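Local coordinates for protein 3-dehydroquinate dehydratase (Clostridium difficile, PDB 4H3D) that catalyses the cis-dehydration of 3-dehydroquinate to 3-dehydroshikimate through a Schiff-base (imine) intermediate, the third step of the chorismate pathway to aromatic amino acids, at residues G169-P179 with R202-G213; R217-T228 with G239-L250. All coordinates share one frame; numbering follows the deposited sequence. Where two conformers were deposited one is given.

Contact 1: G169-P179 with R202-G213. With SHL (5-hydroxy-6-methyl-4-oxo-4H-pyran-2-carboxylic acid), chain I.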
loop_
_atom_site.group_PDB
_atom_site.type_symbol
_atom_site.label_atom_id
_atom_site.label_comp_id
_atom_site.label_asym_id
_atom_site.label_seq_id
_atom_site.Cartn_x
_atom_site.Cartn_y
_atom_site.Cartn_z
ATOM N N GLY B 169 -25.431 15.167 8.018
ATOM C CA GLY B 169 -25.025 16.239 7.116
ATOM C C GLY B 169 -23.533 16.430 6.933
ATOM O O GLY B 169 -23.110 17.473 6.432
ATOM N N ALA B 170 -22.711 15.456 7.328
ATOM C CA ALA B 170 -21.269 15.602 7.075
ATOM C C ALA B 170 -21.042 15.689 5.571
ATOM O O ALA B 170 -21.635 14.939 4.814
ATOM C CB ALA B 170 -20.490 14.418 7.623
ATOM N N ASP B 171 -20.201 16.616 5.139
ATOM C CA ASP B 171 -19.801 16.645 3.756
ATOM C C ASP B 171 -18.798 15.504 3.545
ATOM O O ASP B 171 -18.729 14.930 2.457
ATOM C CB ASP B 171 -19.150 17.988 3.423
ATOM C CG ASP B 171 -20.119 19.146 3.555
ATOM O OD1 ASP B 171 -20.928 19.347 2.632
ATOM O OD2 ASP B 171 -20.055 19.867 4.575
ATOM N N LEU B 172 -18.046 15.174 4.614
ATOM C CA LEU B 172 -16.984 14.171 4.570
ATOM C C LEU B 172 -16.913 13.342 5.853
ATOM O O LEU B 172 -16.255 13.740 6.827
ATOM C CB LEU B 172 -15.614 14.862 4.361
ATOM C CG LEU B 172 -15.386 15.633 3.058
ATOM C CD1 LEU B 172 -14.095 16.474 3.148
ATOM C CD2 LEU B 172 -15.356 14.695 1.844
ATOM N N PRO B 173 -17.625 12.209 5.887
ATOM C CA PRO B 173 -17.514 11.292 7.010
ATOM C C PRO B 173 -16.081 10.804 7.163
ATOM O O PRO B 173 -15.425 10.493 6.158
ATOM C CB PRO B 173 -18.398 10.126 6.601
ATOM C CG PRO B 173 -19.371 10.677 5.662
ATOM C CD PRO B 173 -18.654 11.787 4.931
ATOM N N LYS B 174 -15.596 10.722 8.403
ATOM C CA LYS B 174 -14.242 10.277 8.654
ATOM C C LYS B 174 -14.199 9.296 9.800
ATOM O O LYS B 174 -14.786 9.547 10.861
ATOM C CB LYS B 174 -13.341 11.460 9.019
ATOM C CG LYS B 174 -11.902 11.045 9.442
ATOM C CD LYS B 174 -11.082 12.225 9.857
ATOM C CE LYS B 174 -9.681 11.788 10.274
ATOM N NZ LYS B 174 -8.849 12.935 10.754
ATOM N N ILE B 175 -13.498 8.189 9.601
ATOM C CA ILE B 175 -13.316 7.220 10.663
ATOM C C ILE B 175 -11.900 6.719 10.711
ATOM O O ILE B 175 -11.271 6.457 9.681
ATOM C CB ILE B 175 -14.357 6.043 10.634
ATOM C CG1 ILE B 175 -14.371 5.335 11.991
ATOM C CG2 ILE B 175 -14.086 5.058 9.504
ATOM C CD1 ILE B 175 -15.525 4.378 12.177
ATOM N N ALA B 176 -11.369 6.667 11.923
ATOM C CA ALA B 176 -10.013 6.173 12.175
ATOM C C ALA B 176 -10.109 5.086 13.257
ATOM O O ALA B 176 -10.668 5.323 14.336
ATOM C CB ALA B 176 -9.098 7.311 12.633
ATOM N N VAL B 177 -9.560 3.911 12.969
ATOM C CA VAL B 177 -9.648 2.766 13.877
ATOM C C VAL B 177 -8.275 2.140 14.108
ATOM O O VAL B 177 -7.342 2.359 13.332
ATOM C CB VAL B 177 -10.632 1.708 13.337
ATOM C CG1 VAL B 177 -12.044 2.322 13.223
ATOM C CG2 VAL B 177 -10.167 1.151 11.979
ATOM N N MET B 178 -8.158 1.364 15.180
ATOM C CA MET B 178 -6.884 0.761 15.549
ATOM C C MET B 178 -6.915 -0.749 15.280
ATOM O O MET B 178 -7.743 -1.465 15.853
ATOM C CB MET B 178 -6.598 1.010 17.035
ATOM C CG MET B 178 -5.224 0.491 17.521
ATOM S SD MET B 178 -3.852 1.399 16.735
ATOM C CE MET B 178 -4.032 3.036 17.439
ATOM N N PRO B 179 -6.000 -1.250 14.426
ATOM C CA PRO B 179 -6.024 -2.694 14.230
ATOM C C PRO B 179 -5.359 -3.426 15.382
ATOM O O PRO B 179 -4.389 -2.927 15.936
ATOM C CB PRO B 179 -5.186 -2.891 12.960
ATOM C CG PRO B 179 -4.183 -1.788 13.008
ATOM C CD PRO B 179 -4.905 -0.605 13.663
ATOM N N ARG B 202 -21.355 10.638 -1.075
ATOM C CA ARG B 202 -20.359 11.710 -0.939
ATOM C C ARG B 202 -19.000 11.062 -0.614
ATOM O O ARG B 202 -18.938 9.860 -0.320
ATOM C CB ARG B 202 -20.770 12.669 0.171
ATOM C CG ARG B 202 -20.712 12.060 1.556
ATOM C CD ARG B 202 -21.655 12.798 2.492
ATOM N NE ARG B 202 -23.063 12.536 2.166
ATOM C CZ ARG B 202 -24.100 13.191 2.693
ATOM N NH1 ARG B 202 -25.338 12.873 2.339
ATOM N NH2 ARG B 202 -23.905 14.167 3.564
ATOM N N PRO B 203 -17.915 11.849 -0.661
ATOM C CA PRO B 203 -16.623 11.234 -0.378
ATOM C C PRO B 203 -16.482 10.928 1.102
ATOM O O PRO B 203 -17.099 11.604 1.939
ATOM C CB PRO B 203 -15.606 12.296 -0.824
ATOM C CG PRO B 203 -16.432 13.366 -1.551
ATOM C CD PRO B 203 -17.782 13.285 -0.936
ATOM N N ILE B 204 -15.699 9.895 1.400
ATOM C CA ILE B 204 -15.443 9.460 2.752
ATOM C C ILE B 204 -13.950 9.400 2.990
ATOM O O ILE B 204 -13.148 9.337 2.035
ATOM C CB ILE B 204 -16.074 8.083 3.059
ATOM C CG1 ILE B 204 -15.409 6.978 2.224
ATOM C CG2 ILE B 204 -17.617 8.128 2.791
ATOM C CD1 ILE B 204 -15.930 5.591 2.496
ATOM N N ILE B 205 -13.589 9.446 4.271
ATOM C CA ILE B 205 -12.216 9.423 4.738
ATOM C C ILE B 205 -12.083 8.305 5.759
ATOM O O ILE B 205 -12.807 8.285 6.757
ATOM C CB ILE B 205 -11.866 10.744 5.473
ATOM C CG1 ILE B 205 -12.126 11.955 4.580
ATOM C CG2 ILE B 205 -10.416 10.715 5.992
ATOM C CD1 ILE B 205 -12.202 13.308 5.390
ATOM N N THR B 206 -11.157 7.375 5.532
ATOM C CA THR B 206 -10.945 6.279 6.476
ATOM C C THR B 206 -9.496 5.964 6.624
ATOM O O THR B 206 -8.694 6.183 5.676
ATOM C CB THR B 206 -11.609 4.960 6.019
ATOM O OG1 THR B 206 -10.915 4.439 4.865
ATOM C CG2 THR B 206 -13.106 5.189 5.693
ATOM N N MET B 207 -9.127 5.459 7.798
ATOM C CA MET B 207 -7.763 5.010 8.042
ATOM C C MET B 207 -7.696 3.986 9.153
ATOM O O MET B 207 -8.552 3.938 10.042
ATOM C CB MET B 207 -6.827 6.168 8.387
ATOM C CG MET B 207 -7.003 6.718 9.771
ATOM S SD MET B 207 -5.891 8.099 10.088
ATOM C CE MET B 207 -6.435 9.269 8.839
ATOM N N SER B 208 -6.668 3.156 9.053
ATOM C CA SER B 208 -6.328 2.155 10.029
ATOM C C SER B 208 -5.008 2.697 10.544
ATOM O O SER B 208 -4.072 2.914 9.776
ATOM C CB SER B 208 -6.127 0.779 9.372
ATOM O OG SER B 208 -5.833 -0.185 10.349
ATOM N N MET B 209 -4.945 2.945 11.836
ATOM C CA MET B 209 -3.782 3.547 12.460
ATOM C C MET B 209 -2.671 2.517 12.756
ATOM O O MET B 209 -2.831 1.336 12.470
ATOM C CB MET B 209 -4.224 4.268 13.743
ATOM C CG MET B 209 -5.222 5.416 13.487
ATOM S SD MET B 209 -5.724 6.297 15.000
ATOM C CE MET B 209 -6.675 5.038 15.828
ATOM N N SER B 210 -1.540 3.012 13.292
ATOM C CA SER B 210 -0.337 2.222 13.622
ATOM C C SER B 210 0.439 1.802 12.355
ATOM O O SER B 210 -0.052 1.966 11.236
ATOM C CB SER B 210 -0.662 0.983 14.456
ATOM O OG SER B 210 -1.113 -0.091 13.650
ATOM N N GLY B 211 1.636 1.233 12.557
ATOM C CA GLY B 211 2.510 0.770 11.446
ATOM C C GLY B 211 1.812 -0.243 10.571
ATOM O O GLY B 211 1.902 -0.207 9.354
ATOM N N MET B 212 1.086 -1.137 11.215
ATOM C CA MET B 212 0.330 -2.180 10.548
ATOM C C MET B 212 -0.738 -1.615 9.591
ATOM O O MET B 212 -1.044 -2.229 8.569
ATOM C CB MET B 212 -0.334 -3.043 11.643
ATOM C CG MET B 212 -1.075 -4.262 11.197
ATOM S SD MET B 212 -1.630 -5.254 12.630
ATOM C CE MET B 212 -0.062 -5.798 13.280
ATOM N N GLY B 213 -1.291 -0.439 9.911
ATOM C CA GLY B 213 -2.375 0.128 9.114
ATOM C C GLY B 213 -1.993 1.089 7.999
ATOM O O GLY B 213 -2.869 1.589 7.306
HETATM O OAD SHL I . -3.120 10.645 10.458
HETATM C CAH SHL I . -3.535 10.183 11.551
HETATM O OAA SHL I . -2.833 9.389 12.227
HETATM C CAK SHL I . -4.844 10.591 12.020
HETATM O OAG SHL I . -5.606 11.494 11.205
HETATM C CAF SHL I . -6.788 12.055 11.730
HETATM C CAL SHL I . -7.428 13.009 11.011
HETATM C CAJ SHL I . -7.155 11.676 12.973
HETATM O OAC SHL I . -8.250 12.202 13.516
HETATM C CAI SHL I . -6.433 10.761 13.685
HETATM C CAE SHL I . -5.300 10.221 13.218
HETATM O OAB SHL I . -6.846 10.383 14.885
#
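Five backbone hydrogen bonds tie strand 172-177 to strand 205-208 in parallel register, from Ile205 N to Pro173 O (2.8 Å) at one end to Met209 N to Val177 O (2.9 Å) at the other. Between them Ile175 uses both its N and its O, to Ile205 O and Met207 N, and the CA-H of Lys174 adds a contact to Ile205 O. Before the strands, the side chain of Arg202, bent at chi3 (70°), brings NH2 to Ala170 O at 2.7 Å, with the acceptor at the guanidinium edge.

Apolar contacts differ on the two faces. Lys174, Ile205, Ala176 and Met207 share one, where Met207 CG, in the conformer given, rests on Ala176 CB at 3.6 Å; Ile175 and Thr206 meet through their CG2 methyls on the other. Past the strand ends, Met178 and Met209 cross at about a right angle, their CE methyls 3.7 Å apart.

The ligand is bound covalently. Lys174, fully extended (chi1 174°), carries NZ to SHL CAL, a 1.4 Å link that probably sits where the substrate imine forms on this lysine, while Met207 SD of the same conformer lies 3.3 Å from SHL CAK.

This is a beta-alpha-beta crossover of the TIM barrel: helix 182-199 connects the strands and packs on Ile204 and Ser208, strand 141-148 flanks 172-177 with His147 against Ala176, and helix 155-167 covers Pro173.

Contact 2: R217-T228 with G239-L250. With SHL (5-hydroxy-6-methyl-4-oxo-4H-pyran-2-carboxylic acid), chain I.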
loop_
_atom_site.group_PDB
_atom_site.type_symbol
_atom_site.label_atom_id
_atom_site.label_comp_id
_atom_site.label_asym_id
_atom_site.label_seq_id
_atom_site.Cartn_x
_atom_site.Cartn_y
_atom_site.Cartn_z
ATOM N N ARG B 217 -3.364 4.334 4.269
ATOM C CA ARG B 217 -3.040 5.730 3.951
ATOM C C ARG B 217 -2.590 5.859 2.513
ATOM O O ARG B 217 -2.500 6.980 1.983
ATOM C CB ARG B 217 -1.892 6.245 4.815
ATOM C CG ARG B 217 -2.154 6.186 6.274
ATOM C CD ARG B 217 -1.007 6.790 7.062
ATOM N NE ARG B 217 -1.252 6.672 8.497
ATOM C CZ ARG B 217 -1.787 7.621 9.266
ATOM N NH1 ARG B 217 -2.134 8.802 8.756
ATOM N NH2 ARG B 217 -1.959 7.391 10.557
ATOM N N LEU B 218 -2.299 4.720 1.886
ATOM C CA LEU B 218 -1.732 4.719 0.539
ATOM C C LEU B 218 -2.704 4.359 -0.552
ATOM O O LEU B 218 -2.549 4.824 -1.674
ATOM C CB LEU B 218 -0.575 3.698 0.466
ATOM C CG LEU B 218 0.561 3.806 1.488
ATOM C CD1 LEU B 218 1.592 2.723 1.245
ATOM C CD2 LEU B 218 1.223 5.176 1.416
ATOM N N CYS B 219 -3.703 3.546 -0.228
ATOM C CA CYS B 219 -4.557 2.935 -1.245
ATOM C C CYS B 219 -5.953 3.527 -1.409
ATOM O O CYS B 219 -6.873 2.835 -1.854
ATOM C CB CYS B 219 -4.682 1.441 -0.936
ATOM S SG CYS B 219 -5.574 1.133 0.594
ATOM N N GLY B 220 -6.111 4.799 -1.077
ATOM C CA GLY B 220 -7.394 5.465 -1.202
ATOM C C GLY B 220 -8.003 5.463 -2.590
ATOM O O GLY B 220 -9.221 5.309 -2.742
ATOM N N GLU B 221 -7.175 5.613 -3.618
ATOM C CA GLU B 221 -7.705 5.672 -4.966
ATOM C C GLU B 221 -8.397 4.379 -5.347
ATOM O O GLU B 221 -9.392 4.392 -6.059
ATOM C CB GLU B 221 -6.617 6.043 -5.984
ATOM C CG GLU B 221 -7.163 6.395 -7.340
ATOM C CD GLU B 221 -6.127 7.016 -8.255
ATOM O OE1 GLU B 221 -6.323 6.970 -9.490
ATOM O OE2 GLU B 221 -5.118 7.543 -7.745
ATOM N N ILE B 222 -7.888 3.265 -4.863
ATOM C CA ILE B 222 -8.502 1.984 -5.170
ATOM C C ILE B 222 -9.663 1.631 -4.231
ATOM O O ILE B 222 -10.731 1.241 -4.688
ATOM C CB ILE B 222 -7.451 0.851 -5.171
ATOM C CG1 ILE B 222 -6.552 0.981 -6.415
ATOM C CG2 ILE B 222 -8.132 -0.524 -5.174
ATOM C CD1 ILE B 222 -7.283 0.765 -7.759
ATOM N N PHE B 223 -9.470 1.792 -2.928
ATOM C CA PHE B 223 -10.495 1.371 -1.975
ATOM C C PHE B 223 -11.550 2.409 -1.618
ATOM O O PHE B 223 -12.648 2.049 -1.217
ATOM C CB PHE B 223 -9.842 0.727 -0.759
ATOM C CG PHE B 223 -9.122 -0.532 -1.104
ATOM C CD1 PHE B 223 -9.818 -1.718 -1.252
ATOM C CD2 PHE B 223 -7.773 -0.519 -1.383
ATOM C CE1 PHE B 223 -9.161 -2.877 -1.615
ATOM C CE2 PHE B 223 -7.110 -1.689 -1.746
ATOM C CZ PHE B 223 -7.804 -2.854 -1.861
ATOM N N GLY B 224 -11.229 3.680 -1.776
ATOM C CA GLY B 224 -12.236 4.721 -1.617
ATOM C C GLY B 224 -11.998 5.877 -0.676
ATOM O O GLY B 224 -12.817 6.794 -0.651
ATOM N N SER B 225 -10.922 5.875 0.113
ATOM C CA SER B 225 -10.704 7.006 1.012
ATOM C C SER B 225 -10.257 8.220 0.168
ATOM O O SER B 225 -9.320 8.123 -0.647
ATOM C CB SER B 225 -9.707 6.693 2.126
ATOM O OG SER B 225 -9.613 7.813 3.004
ATOM N N ALA B 226 -10.944 9.336 0.363
ATOM C CA ALA B 226 -10.749 10.552 -0.450
ATOM C C ALA B 226 -9.658 11.486 0.024
ATOM O O ALA B 226 -9.188 12.328 -0.747
ATOM C CB ALA B 226 -12.080 11.332 -0.556
ATOM N N LEU B 227 -9.247 11.330 1.280
ATOM C CA LEU B 227 -8.249 12.201 1.902
ATOM C C LEU B 227 -7.299 11.352 2.766
ATOM O O LEU B 227 -7.751 10.463 3.500
ATOM C CB LEU B 227 -8.973 13.234 2.773
ATOM C CG LEU B 227 -8.188 14.422 3.304
ATOM C CD1 LEU B 227 -7.680 15.236 2.146
ATOM C CD2 LEU B 227 -9.024 15.277 4.204
ATOM N N THR B 228 -5.996 11.619 2.678
ATOM C CA THR B 228 -5.017 10.884 3.438
ATOM C C THR B 228 -4.134 11.909 4.161
ATOM O O THR B 228 -3.886 12.999 3.647
ATOM C CB THR B 228 -4.215 9.912 2.565
ATOM O OG1 THR B 228 -3.299 9.181 3.387
ATOM C CG2 THR B 228 -3.471 10.648 1.461
ATOM N N GLY B 239 3.901 4.749 12.404
ATOM C CA GLY B 239 2.549 4.664 11.869
ATOM C C GLY B 239 2.195 5.914 11.056
ATOM O O GLY B 239 1.044 6.085 10.636
ATOM N N GLN B 240 3.188 6.783 10.846
ATOM C CA GLN B 240 3.018 8.025 10.083
ATOM C C GLN B 240 3.945 8.009 8.865
ATOM O O GLN B 240 4.968 7.335 8.864
ATOM C CB GLN B 240 3.367 9.235 10.949
ATOM C CG GLN B 240 2.517 9.406 12.218
ATOM C CD GLN B 240 1.098 9.911 11.955
ATOM O OE1 GLN B 240 0.772 10.386 10.860
ATOM N NE2 GLN B 240 0.254 9.825 12.976
ATOM N N ILE B 241 3.577 8.761 7.839
ATOM C CA ILE B 241 4.375 8.855 6.621
ATOM C C ILE B 241 4.539 10.349 6.331
ATOM O O ILE B 241 3.560 11.089 6.372
ATOM C CB ILE B 241 3.693 8.077 5.447
ATOM C CG1 ILE B 241 4.456 8.251 4.134
ATOM C CG2 ILE B 241 2.271 8.528 5.246
ATOM C CD1 ILE B 241 3.909 7.379 3.017
ATOM N N SER B 242 5.770 10.805 6.086
ATOM C CA SER B 242 5.991 12.234 5.802
ATOM C C SER B 242 5.246 12.540 4.508
ATOM O O SER B 242 5.176 11.685 3.601
ATOM C CB SER B 242 7.469 12.555 5.665
ATOM O OG SER B 242 7.973 12.067 4.441
ATOM N N PHE B 243 4.709 13.745 4.407
ATOM C CA PHE B 243 3.836 14.093 3.286
ATOM C C PHE B 243 4.501 14.040 1.912
ATOM O O PHE B 243 3.830 13.743 0.918
ATOM C CB PHE B 243 3.117 15.439 3.532
ATOM C CG PHE B 243 3.976 16.652 3.324
ATOM C CD1 PHE B 243 4.050 17.249 2.075
ATOM C CD2 PHE B 243 4.672 17.223 4.377
ATOM C CE1 PHE B 243 4.831 18.377 1.877
ATOM C CE2 PHE B 243 5.449 18.347 4.183
ATOM C CZ PHE B 243 5.529 18.923 2.935
ATOM N N LYS B 244 5.805 14.301 1.855
ATOM C CA LYS B 244 6.546 14.244 0.582
ATOM C C LYS B 244 6.561 12.809 0.065
ATOM O O LYS B 244 6.289 12.544 -1.114
ATOM C CB LYS B 244 7.985 14.733 0.753
ATOM C CG LYS B 244 8.114 16.193 1.148
ATOM C CD LYS B 244 9.574 16.589 1.383
ATOM C CE LYS B 244 9.675 17.984 1.966
ATOM N NZ LYS B 244 11.098 18.443 2.112
ATOM N N GLU B 245 6.876 11.886 0.958
ATOM C CA GLU B 245 6.939 10.483 0.596
ATOM C C GLU B 245 5.542 9.943 0.289
ATOM O O GLU B 245 5.372 9.094 -0.589
ATOM C CB GLU B 245 7.652 9.694 1.696
ATOM C CG GLU B 245 9.116 10.140 1.852
ATOM C CD GLU B 245 9.899 9.348 2.884
ATOM O OE1 GLU B 245 9.276 8.671 3.725
ATOM O OE2 GLU B 245 11.151 9.417 2.855
ATOM N N LEU B 246 4.534 10.464 0.981
ATOM C CA LEU B 246 3.163 10.052 0.740
ATOM C C LEU B 246 2.744 10.530 -0.656
ATOM O O LEU B 246 2.086 9.795 -1.414
ATOM C CB LEU B 246 2.245 10.620 1.831
ATOM C CG LEU B 246 0.773 10.222 1.824
ATOM C CD1 LEU B 246 0.657 8.724 1.823
ATOM C CD2 LEU B 246 0.013 10.848 3.053
ATOM N N ASN B 247 3.140 11.749 -1.008
ATOM C CA ASN B 247 2.831 12.288 -2.330
ATOM C C ASN B 247 3.423 11.393 -3.427
ATOM O O ASN B 247 2.754 11.076 -4.404
ATOM C CB ASN B 247 3.355 13.723 -2.496
ATOM C CG ASN B 247 2.854 14.377 -3.783
ATOM O OD1 ASN B 247 1.652 14.547 -3.974
ATOM N ND2 ASN B 247 3.774 14.755 -4.656
ATOM N N SER B 248 4.669 10.971 -3.240
ATOM C CA SER B 248 5.336 10.124 -4.215
ATOM C C SER B 248 4.602 8.803 -4.417
ATOM O O SER B 248 4.406 8.372 -5.542
ATOM C CB SER B 248 6.774 9.849 -3.787
ATOM O OG SER B 248 7.479 11.060 -3.639
ATOM N N VAL B 249 4.202 8.165 -3.323
ATOM C CA VAL B 249 3.487 6.887 -3.412
ATOM C C VAL B 249 2.120 7.042 -4.101
ATOM O O VAL B 249 1.751 6.222 -4.947
ATOM C CB VAL B 249 3.310 6.228 -2.041
ATOM C CG1 VAL B 249 2.551 4.895 -2.184
ATOM C CG2 VAL B 249 4.672 5.980 -1.390
ATOM N N LEU B 250 1.380 8.094 -3.751
ATOM C CA LEU B 250 0.086 8.335 -4.360
ATOM C C LEU B 250 0.203 8.532 -5.875
ATOM O O LEU B 250 -0.652 8.068 -6.635
ATOM C CB LEU B 250 -0.602 9.537 -3.726
ATOM C CG LEU B 250 -0.951 9.427 -2.245
ATOM C CD1 LEU B 250 -1.655 10.713 -1.773
ATOM C CD2 LEU B 250 -1.815 8.259 -1.999
HETATM O OAD SHL I . -3.120 10.645 10.458
HETATM C CAH SHL I . -3.535 10.183 11.551
HETATM O OAA SHL I . -2.833 9.389 12.227
HETATM C CAK SHL I . -4.844 10.591 12.020
HETATM O OAG SHL I . -5.606 11.494 11.205
HETATM C CAF SHL I . -6.788 12.055 11.730
HETATM C CAL SHL I . -7.428 13.009 11.011
HETATM C CAJ SHL I . -7.155 11.676 12.973
HETATM O OAC SHL I . -8.250 12.202 13.516
HETATM C CAI SHL I . -6.433 10.761 13.685
HETATM C CAE SHL I . -5.300 10.221 13.218
HETATM O OAB SHL I . -6.846 10.383 14.885
HETATM O O HOH W 1 -3.348 7.240 -5.747
#
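Gln240 OE1, in the conformer given, lies over one face of the Arg217 guanidinium, 3.9 Å from Arg217 NH1, in the substrate pocket of this TIM barrel, while SHL OAD sits at the guanidinium edge, in its plane. Gly239 O approaches the same group obliquely, 3.2 Å from Arg217 NE. Two nearly straight bonds make a bidentate grip on the ligand's carboxylate: Arg217 NH1 to SHL OAD (2.7 Å, 175° at the hydrogen) and Arg217 NH2 to SHL OAA. The arginine is extended from CG to NE, which carries its head from the short helix 215-218 into the pocket. In that same conformer Gln240, bent at chi2 (-74°), turns its amide back to the ligand, and NE2 gives OAA a second, longer bond of 3.2 Å. Both residues bind 3-dehydroquinate, and the ligand's carboxylate probably occupies the place of the substrate's.

Behind this polar end the contact is apolar. Leu218 CD2 is lodged among Leu246 CD1 (3.6 Å), Ile241 CD1 and Val249 CG1, crossing each of these side chains at a slant, and so fastens helix 215-218 to helix 243-256. Thr228, on the last strand of the barrel, reaches tip to tip toward Leu246 and Leu250, its CG2 3.7 Å from Leu250 CD1. That strand runs beside strand 21-26, which Leu250 also touches through Ile22, and Ile241 packs against Leu252 of the second subunit.

Two further polar links complete the contact. A water bridges Glu221 OE2 and Leu250 O, donating to both. Beside Leu246, the Thr228 hydroxyl, placed anti to the backbone N (chi1 -178°), donates to Arg217 O at 2.7 Å, in the carbonyl plane and on a lone pair.

In the fold
Contact 1 closes before contact 2 opens, and helix 215-218 follows directly on strand 205-208. Their centres lie 12 Å apart, and both reach the eight-stranded parallel barrel: contact 1 pairs its sixth and seventh strands, while contact 2 sets the last, 227-229, and the short helix 215-218 against the C-terminal helix 243-256. They touch where the barrel closes, with probable hydrogen bonds from Ala226 N to Ile204 O and between Thr206 N and Ser225 OG. Both also meet the second subunit. SHL spans the two: 169-179 supplies its covalent anchor and 217-228 with 239-250 the carboxylate grip, so both contribute to one active site, with His147 and Arg86 from elsewhere in the barrel.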